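Local coordinates for secretory-abundant heat soluble protein 1 (Ramazzottius varieornatus, PDB 5XN9) that acts as a secreted, heat-soluble molecular shield that protects tardigrades when water is scarce and probably binds lipids in its fatty acid-binding-protein-like barrel, at residues A[26-31]-A[106-111]. Numbering follows the deposited sequence.
With ZN (zinc ion), chain D.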
loop_
_atom_site.group_PDB
_atom_site.type_symbol
_atom_site.label_atom_id
_atom_site.label_comp_id
_atom_site.label_asym_id
_atom_site.label_seq_id
_atom_site.Cartn_x
_atom_site.Cartn_y
_atom_site.Cartn_z
ATOM N N SER A 26 9.976 -12.081 -1.636
ATOM C CA SER A 26 10.283 -13.499 -1.466
ATOM C C SER A 26 9.590 -14.077 -0.239
ATOM O O SER A 26 9.107 -15.215 -0.269
ATOM C CB SER A 26 11.796 -13.706 -1.379
ATOM O OG SER A 26 12.437 -13.277 -2.568
ATOM N N ALA A 27 9.527 -13.308 0.852
ATOM C CA ALA A 27 8.881 -13.800 2.064
ATOM C C ALA A 27 7.378 -13.967 1.897
ATOM O O ALA A 27 6.765 -14.735 2.646
ATOM C CB ALA A 27 9.174 -12.872 3.239
ATOM N N LEU A 28 6.769 -13.258 0.947
ATOM C CA LEU A 28 5.372 -13.486 0.611
ATOM C C LEU A 28 5.168 -14.726 -0.249
ATOM O O LEU A 28 4.020 -15.143 -0.441
ATOM C CB LEU A 28 4.805 -12.279 -0.136
ATOM C CG LEU A 28 4.643 -10.984 0.646
ATOM C CD1 LEU A 28 4.008 -9.916 -0.237
ATOM C CD2 LEU A 28 3.803 -11.237 1.889
ATOM N N GLY A 29 6.242 -15.318 -0.769
ATOM C CA GLY A 29 6.129 -16.438 -1.677
ATOM C C GLY A 29 5.891 -16.068 -3.123
ATOM O O GLY A 29 5.533 -16.946 -3.918
ATOM N N LEU A 30 6.085 -14.773 -3.499
ATOM C CA LEU A 30 5.869 -14.268 -4.849
ATOM C C LEU A 30 7.158 -14.359 -5.662
ATOM O O LEU A 30 8.249 -14.158 -5.121
ATOM C CB LEU A 30 5.408 -12.814 -4.806
ATOM C CG LEU A 30 4.011 -12.586 -4.227
ATOM C CD1 LEU A 30 3.674 -11.107 -4.192
ATOM C CD2 LEU A 30 2.979 -13.358 -5.031
ATOM N N PRO A 31 7.059 -14.651 -6.958
ATOM C CA PRO A 31 8.271 -14.755 -7.783
ATOM C C PRO A 31 8.853 -13.378 -8.077
ATOM O O PRO A 31 8.136 -12.455 -8.468
ATOM C CB PRO A 31 7.770 -15.438 -9.060
ATOM C CG PRO A 31 6.323 -15.062 -9.135
ATOM C CD PRO A 31 5.839 -14.984 -7.714
ATOM N N LYS A 106 -0.802 -15.769 5.527
ATOM C CA LYS A 106 0.075 -14.616 5.666
ATOM C C LYS A 106 -0.675 -13.447 6.293
ATOM O O LYS A 106 -1.865 -13.225 6.020
ATOM C CB LYS A 106 0.676 -14.179 4.320
ATOM C CG LYS A 106 1.657 -15.168 3.679
ATOM C CD LYS A 106 3.026 -15.156 4.368
ATOM C CE LYS A 106 4.005 -16.141 3.725
ATOM N NZ LYS A 106 3.824 -17.514 4.256
ATOM N N VAL A 107 0.035 -12.716 7.147
ATOM C CA VAL A 107 -0.414 -11.444 7.695
ATOM C C VAL A 107 0.621 -10.402 7.301
ATOM O O VAL A 107 1.819 -10.597 7.537
ATOM C CB VAL A 107 -0.558 -11.520 9.228
ATOM C CG1 VAL A 107 -0.947 -10.157 9.808
ATOM C CG2 VAL A 107 -1.570 -12.584 9.601
ATOM N N ILE A 108 0.164 -9.312 6.690
ATOM C CA ILE A 108 1.036 -8.265 6.171
ATOM C C ILE A 108 0.694 -6.956 6.865
ATOM O O ILE A 108 -0.486 -6.636 7.058
ATOM C CB ILE A 108 0.863 -8.105 4.645
ATOM C CG1 ILE A 108 1.143 -9.423 3.919
ATOM C CG2 ILE A 108 1.773 -7.012 4.108
ATOM C CD1 ILE A 108 0.778 -9.385 2.456
ATOM N N HIS A 109 1.727 -6.219 7.263
ATOM C CA HIS A 109 1.579 -4.865 7.779
ATOM C C HIS A 109 2.022 -3.880 6.710
ATOM O O HIS A 109 3.112 -4.022 6.145
ATOM C CB HIS A 109 2.445 -4.663 9.024
ATOM C CG HIS A 109 1.939 -5.378 10.233
ATOM N ND1 HIS A 109 2.660 -5.461 11.406
ATOM C CD2 HIS A 109 0.779 -6.042 10.455
ATOM C CE1 HIS A 109 1.970 -6.153 12.295
ATOM N NE2 HIS A 109 0.822 -6.510 11.746
ATOM N N ASP A 110 1.179 -2.891 6.434
ATOM C CA ASP A 110 1.535 -1.764 5.590
ATOM C C ASP A 110 1.475 -0.513 6.451
ATOM O O ASP A 110 0.573 -0.366 7.278
ATOM C CB ASP A 110 0.509 -1.597 4.472
ATOM C CG ASP A 110 0.784 -2.484 3.285
ATOM O OD1 ASP A 110 1.840 -3.153 3.272
ATOM O OD2 ASP A 110 -0.054 -2.496 2.360
ATOM N N GLU A 111 2.454 0.361 6.295
ATOM C CA GLU A 111 2.423 1.645 6.975
ATOM C C GLU A 111 2.706 2.738 5.962
ATOM O O GLU A 111 3.521 2.560 5.052
ATOM C CB GLU A 111 3.421 1.719 8.143
ATOM C CG GLU A 111 3.415 3.063 8.870
ATOM C CD GLU A 111 4.549 3.208 9.866
ATOM O OE1 GLU A 111 4.268 3.311 11.075
ATOM O OE2 GLU A 111 5.720 3.220 9.439
HETATM ZN ZN ZN D . -0.743 -7.304 12.804
#
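Leu28 and Ile108 make the apolar half of this small surface contact, in which the end of a helix meets the start of a strand without any hydrogen bond between the two. One branch of the leucine does the touching: CD2 of Leu28 lies 3.6 Å from CD1 of Ile108 and 3.8 Å from its CG1, so the methyl rests on the outer end of the isoleucine's longer arm. The two side chains cross at about a right angle. Ile108 extends that arm toward the helix end, with CG1 anti to its own carbonyl carbon (chi1 -57°) and CD1 carried straight on (chi2 171°).

The second half is a lysine chain laid against backbone. The bend of Lys106 at chi2 (-76°), with chi3 extended, carries its CE to 3.3 Å from the carbonyl O of Ala27. The bend at chi4 only directs NZ, which ends farther from that oxygen than CE does, so a methylene rather than the ammonium approaches the carbonyl. The helix closes just there in a Schellman motif: Gly29 takes a positive phi, and its N bonds back to O of Ser26 at 2.9 Å.

On the same strand, in the conformer described, His109 NE2 binds a zinc ion at 2.0 Å, together with Glu98 of the adjacent strand; this site takes no part in the contact with 26-31.

Strand 106-114 runs antiparallel between strands 94-101 and 118-125 in the barrel wall. Val125 of strand 118-125 touches Ala27, Leu28 and Lys106, while Phe24 from helix 21-27 reaches Ile108. Helices 21-27 and 32-35 correspond to the helical pair that covers one end of the barrel in fatty acid-binding proteins, and this contact seats the end of the first on strands 106-114 and 118-125.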